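Local coordinates for lysozyme, putative (Bacillus anthracis, PDB 2WAG), which probably hydrolyses the glycan strands of bacterial peptidoglycan, as a family 25 glycoside hydrolase of the lysozyme type, at residues V21-G26 / F51-F56; H74-D79 / I104-Y109. All blocks are in the same frame, centred on the assembly; numbering follows the deposited sequence.

Contact 1 (V21-G26 / F51-F56)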
# COMPACT_ATOMS: atom_id res chain seq x y z
N VAL A 21 12.54 4.60 -3.10
CA VAL A 21 11.92 5.74 -2.45
C VAL A 21 11.47 6.79 -3.45
O VAL A 21 12.00 6.86 -4.57
CB VAL A 21 12.88 6.43 -1.42
CG1 VAL A 21 13.35 5.44 -0.36
CG2 VAL A 21 14.05 7.10 -2.13
N ALA A 22 10.53 7.61 -3.00
CA ALA A 22 10.09 8.81 -3.71
C ALA A 22 9.97 9.91 -2.67
O ALA A 22 10.31 9.71 -1.49
CB ALA A 22 8.76 8.57 -4.42
N SER A 23 9.49 11.08 -3.08
CA SER A 23 9.41 12.19 -2.14
C SER A 23 8.54 11.87 -0.93
O SER A 23 8.75 12.43 0.14
CB SER A 23 8.91 13.46 -2.83
OG SER A 23 7.60 13.26 -3.32
N TYR A 24 7.57 10.96 -1.09
CA TYR A 24 6.61 10.63 -0.02
C TYR A 24 7.29 10.00 1.17
O TYR A 24 6.70 9.96 2.24
CB TYR A 24 5.43 9.78 -0.58
CG TYR A 24 5.01 10.40 -1.88
CD1 TYR A 24 4.55 11.72 -1.91
CD2 TYR A 24 5.24 9.77 -3.08
CE1 TYR A 24 4.27 12.35 -3.10
CE2 TYR A 24 4.95 10.39 -4.27
CZ TYR A 24 4.48 11.68 -4.28
OH TYR A 24 4.24 12.29 -5.49
N GLN A 25 8.50 9.47 0.99
CA GLN A 25 9.27 8.92 2.10
C GLN A 25 9.97 10.01 2.92
O GLN A 25 10.65 9.71 3.91
CB GLN A 25 10.28 7.87 1.60
CG GLN A 25 9.65 6.50 1.38
CD GLN A 25 8.51 6.53 0.38
OE1 GLN A 25 8.69 6.96 -0.78
NE2 GLN A 25 7.31 6.11 0.82
N GLY A 26 9.86 11.27 2.50
CA GLY A 26 10.39 12.39 3.30
C GLY A 26 11.90 12.47 3.27
O GLY A 26 12.55 12.05 2.30
N PHE A 51 6.90 15.65 -15.15
CA PHE A 51 6.98 15.72 -13.71
C PHE A 51 8.35 15.28 -13.17
O PHE A 51 8.94 14.31 -13.66
CB PHE A 51 5.86 14.89 -13.06
CG PHE A 51 5.86 14.91 -11.57
CD1 PHE A 51 5.14 15.87 -10.87
CD2 PHE A 51 6.59 13.96 -10.85
CE1 PHE A 51 5.12 15.87 -9.47
CE2 PHE A 51 6.58 13.96 -9.46
CZ PHE A 51 5.87 14.91 -8.78
N VAL A 52 8.85 16.00 -12.16
CA VAL A 52 10.10 15.68 -11.48
C VAL A 52 9.83 15.54 -9.98
O VAL A 52 9.28 16.45 -9.35
CB VAL A 52 11.19 16.77 -11.69
CG1 VAL A 52 12.50 16.36 -11.03
CG2 VAL A 52 11.41 17.02 -13.20
N ASP A 53 10.21 14.40 -9.41
CA ASP A 53 10.04 14.18 -7.98
C ASP A 53 10.81 15.25 -7.20
O ASP A 53 11.98 15.53 -7.52
CB ASP A 53 10.49 12.75 -7.62
CG ASP A 53 10.32 12.44 -6.15
OD1 ASP A 53 9.34 11.72 -5.81
OD2 ASP A 53 11.16 12.90 -5.34
N LYS A 54 10.19 15.84 -6.19
CA LYS A 54 10.80 17.00 -5.54
C LYS A 54 12.05 16.67 -4.76
O LYS A 54 12.84 17.57 -4.48
CB LYS A 54 9.79 17.74 -4.67
CG LYS A 54 9.40 17.02 -3.42
CD LYS A 54 8.58 17.94 -2.50
CE LYS A 54 8.14 17.23 -1.24
NZ LYS A 54 7.39 18.16 -0.33
N TYR A 55 12.26 15.40 -4.41
CA TYR A 55 13.44 15.03 -3.65
C TYR A 55 14.44 14.23 -4.49
O TYR A 55 15.44 13.77 -3.95
CB TYR A 55 13.10 14.25 -2.37
CG TYR A 55 12.45 15.09 -1.29
CD1 TYR A 55 12.58 16.49 -1.28
CD2 TYR A 55 11.71 14.50 -0.29
CE1 TYR A 55 11.96 17.27 -0.29
CE2 TYR A 55 11.11 15.27 0.70
CZ TYR A 55 11.23 16.63 0.69
OH TYR A 55 10.61 17.33 1.71
N PHE A 56 14.21 14.11 -5.80
CA PHE A 56 15.16 13.32 -6.59
C PHE A 56 16.60 13.83 -6.51
O PHE A 56 17.53 13.07 -6.26
CB PHE A 56 14.77 13.23 -8.07
CG PHE A 56 15.86 12.58 -8.88
CD1 PHE A 56 16.16 11.23 -8.68
CD2 PHE A 56 16.67 13.32 -9.72
CE1 PHE A 56 17.21 10.61 -9.35
CE2 PHE A 56 17.74 12.70 -10.39
CZ PHE A 56 18.00 11.35 -10.20
O HOH W 1 7.52 14.86 -5.56
O HOH W 2 6.80 11.80 -6.89
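Ala22, just past strand 17-21, sets its CB against OD1 of Asp53, 3.5 Å away. Next along the chain, Ser23 makes the central polar link: its backbone N donates to Asp53 OD1 at 2.8 Å, using the syn lone pair of that oxygen. Ser23 CB rests on Lys54 CG at 3.6 Å, and Ser23 O lies 3.6 Å from Tyr55 CD2. With chi1 62°, Ser23 OG is placed between its own backbone N and carbonyl carbon and reaches a water that also accepts from Lys54 N. The hydroxyl of Tyr24 is joined to Asp53 OD1 through a second water, while its ring has a cation-pi contact with Arg188 of the second subunit. Gln25 braces the 3-10 turn from within, Ala22 N donating to its OE1 at 3.0 Å. At the end of the segment Gly26 O comes to 3.7 Å from Tyr55 CD2. On the other segment, Tyr55 N donates to Asp53 OD2 at 2.9 Å, forming an Asx turn just before helix 56-64. The buried carboxylate thus divides its work: OD1 takes a backbone N-H and a water from the first loop's side, and OD2 ties down its own turn, an arrangement consistent with a charged aspartate.

Contact 2 (H74-D79 / I104-Y109). With SO4 (sulfate ion), chain G.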
# COMPACT_ATOMS: atom_id res chain seq x y z
N HIS A 74 11.69 5.82 -13.41
CA HIS A 74 10.68 6.63 -14.04
C HIS A 74 9.32 6.00 -13.81
O HIS A 74 9.15 4.80 -14.03
CB HIS A 74 10.89 6.62 -15.56
CG HIS A 74 9.92 7.50 -16.27
ND1 HIS A 74 8.80 7.05 -16.94
CD2 HIS A 74 9.91 8.84 -16.37
CE1 HIS A 74 8.14 8.10 -17.42
NE2 HIS A 74 8.80 9.19 -17.10
N PHE A 75 8.35 6.79 -13.37
CA PHE A 75 7.00 6.28 -13.22
C PHE A 75 6.24 6.50 -14.54
O PHE A 75 6.00 7.64 -14.94
CB PHE A 75 6.29 6.91 -12.02
CG PHE A 75 5.05 6.19 -11.62
CD1 PHE A 75 5.02 5.39 -10.47
CD2 PHE A 75 3.92 6.26 -12.40
CE1 PHE A 75 3.86 4.70 -10.13
CE2 PHE A 75 2.77 5.58 -12.07
CZ PHE A 75 2.73 4.80 -10.92
N PHE A 76 5.91 5.41 -15.22
CA PHE A 76 5.32 5.46 -16.56
C PHE A 76 3.92 6.07 -16.58
O PHE A 76 3.11 5.81 -15.68
CB PHE A 76 5.28 4.03 -17.10
CG PHE A 76 4.86 3.91 -18.55
CD1 PHE A 76 5.70 4.32 -19.58
CD2 PHE A 76 3.63 3.35 -18.86
CE1 PHE A 76 5.28 4.18 -20.93
CE2 PHE A 76 3.24 3.17 -20.19
CZ PHE A 76 4.05 3.60 -21.21
N SER A 77 3.65 6.88 -17.60
CA SER A 77 2.33 7.40 -17.88
C SER A 77 1.73 6.69 -19.09
O SER A 77 2.41 6.48 -20.10
CB SER A 77 2.40 8.89 -18.17
OG SER A 77 1.13 9.33 -18.64
N PHE A 78 0.46 6.34 -19.00
CA PHE A 78 -0.28 5.80 -20.14
C PHE A 78 -0.76 6.88 -21.10
O PHE A 78 -1.37 6.56 -22.12
CB PHE A 78 -1.47 4.98 -19.63
CG PHE A 78 -1.05 3.79 -18.82
CD1 PHE A 78 -0.44 2.71 -19.43
CD2 PHE A 78 -1.25 3.75 -17.44
CE1 PHE A 78 -0.03 1.59 -18.70
CE2 PHE A 78 -0.84 2.63 -16.71
CZ PHE A 78 -0.24 1.56 -17.34
N ASP A 79 -0.47 8.15 -20.80
CA ASP A 79 -1.08 9.25 -21.54
C ASP A 79 -0.14 10.18 -22.25
O ASP A 79 -0.58 11.22 -22.75
CB ASP A 79 -2.03 10.00 -20.62
CG ASP A 79 -3.28 9.19 -20.36
OD1 ASP A 79 -4.05 8.95 -21.30
OD2 ASP A 79 -3.46 8.73 -19.22
N ILE A 104 11.95 1.47 -15.43
CA ILE A 104 10.65 2.03 -15.77
C ILE A 104 9.60 1.27 -14.96
O ILE A 104 9.54 0.04 -15.02
CB ILE A 104 10.33 1.93 -17.27
CG1 ILE A 104 11.45 2.53 -18.13
CG2 ILE A 104 9.01 2.65 -17.53
CD1 ILE A 104 11.33 2.18 -19.60
N ASP A 105 8.81 2.02 -14.20
CA ASP A 105 7.82 1.50 -13.29
C ASP A 105 6.45 1.56 -13.99
O ASP A 105 5.96 2.65 -14.32
CB ASP A 105 7.88 2.36 -12.02
CG ASP A 105 6.87 1.99 -10.95
OD1 ASP A 105 5.71 1.63 -11.28
OD2 ASP A 105 7.25 2.15 -9.77
N VAL A 106 5.88 0.39 -14.25
CA VAL A 106 4.61 0.26 -15.00
C VAL A 106 3.55 -0.32 -14.06
O VAL A 106 3.64 -1.50 -13.66
CB VAL A 106 4.78 -0.64 -16.23
CG1 VAL A 106 3.49 -0.70 -17.03
CG2 VAL A 106 5.95 -0.18 -17.11
N GLU A 107 2.56 0.49 -13.70
CA GLU A 107 1.52 0.02 -12.78
C GLU A 107 0.32 0.93 -12.87
O GLU A 107 0.40 2.03 -13.43
CB GLU A 107 2.03 -0.04 -11.33
CG GLU A 107 2.38 1.29 -10.72
CD GLU A 107 3.01 1.11 -9.37
OE1 GLU A 107 2.27 0.80 -8.39
OE2 GLU A 107 4.25 1.24 -9.25
N PHE A 108 -0.80 0.48 -12.33
CA PHE A 108 -1.98 1.34 -12.33
C PHE A 108 -1.89 2.49 -11.33
O PHE A 108 -1.24 2.38 -10.28
CB PHE A 108 -3.24 0.53 -12.11
CG PHE A 108 -3.55 -0.38 -13.25
CD1 PHE A 108 -3.93 0.17 -14.47
CD2 PHE A 108 -3.42 -1.74 -13.14
CE1 PHE A 108 -4.19 -0.63 -15.55
CE2 PHE A 108 -3.68 -2.57 -14.25
CZ PHE A 108 -4.08 -1.99 -15.45
N TYR A 109 -2.55 3.59 -11.68
CA TYR A 109 -2.61 4.78 -10.85
C TYR A 109 -3.87 5.55 -11.22
O TYR A 109 -4.55 5.21 -12.18
CB TYR A 109 -1.37 5.65 -11.08
CG TYR A 109 -1.20 6.10 -12.52
CD1 TYR A 109 -1.72 7.32 -12.95
CD2 TYR A 109 -0.53 5.31 -13.44
CE1 TYR A 109 -1.57 7.73 -14.26
CE2 TYR A 109 -0.37 5.72 -14.75
CZ TYR A 109 -0.89 6.93 -15.16
OH TYR A 109 -0.74 7.34 -16.46
S SO4 G . 1.54 12.82 -18.71
O1 SO4 G . 1.01 12.25 -17.48
O2 SO4 G . 2.89 13.38 -18.77
O3 SO4 G . 0.56 13.53 -19.54
O4 SO4 G . 1.73 11.57 -19.49
O HOH W 3 2.41 3.06 -15.25
O HOH W 4 3.10 3.24 -14.42
O HOH W 5 -2.22 9.45 -16.97
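His74 and Phe75 run parallel to Ile104 and Asp105 as neighbouring strands of the barrel-like beta/alpha fold of family 25, joined as a beta-alpha-beta unit through helix 82-92. Asp105 N donates to His74 O at 2.8 Å, nearly along the C=O axis, and Phe76 N donates to Asp105 O at 2.9 Å. Over their full length the segments run 52° apart, parallel pairing being confined to their first residues. His74 and Ile104 share the sheet face packed by helix 119-137; Phe75 and Asp105 share the other. On that second face the Phe75 and Glu107 side chains cross at about a right angle, though ring and carboxylate planes are closer to parallel; Phe75 CZ lies 3.5 Å from Glu107 CG. Asp105 and Glu107 form an Asp-x-Glu sequence at the strand end, consistent with the active-site motif of this family; Gly2 N, from the tag of the second subunit, bonds to Glu107 OE2 and weakly to Asp105 OD2. Tyr109, with CG between the backbone N and carbonyl carbon (chi1 59°), enters an aromatic cluster. Phe75 points an edge at its face in an offset T-shaped pair, planes 77° apart, whereas Phe78 meets it rim to rim, the planes nearly parallel but stepped, with Phe78 CD2 3.4 Å from Tyr109 CE2. Ser77 OG accepts from Asp79 N in an ST turn and donates to a sulfate, probably from the crystallisation liquor. Phe78 N donates to Tyr109 OH at 3.0 Å. Asp79 OD2, salt-bridged to Lys112, also accepts from a water 2.6 Å from the same Tyr109 OH.

How the contacts relate
Contact 1 closes before contact 2 opens along the chain, and both reach the same curled sheet. Their centres are 15 Å apart, and the nearest atoms come to about 6 Å without touching. Strands 17-21, 40-47, 69-75 and 103-106 lie side by side in that order, all parallel. The 21-26 loop leaves the first and the 51-56 segment follows the second, whereas contact 2 joins the last two directly. Helix 56-64 leads the chain from one contact toward strand 69-75 of the other. Both meet the second subunit's N-terminal tag across what is probably the substrate-binding side: its Ser3 packs on Ala22 and Phe75, His5 on Tyr24 and Phe51, Gly2 and His6 on 104-109.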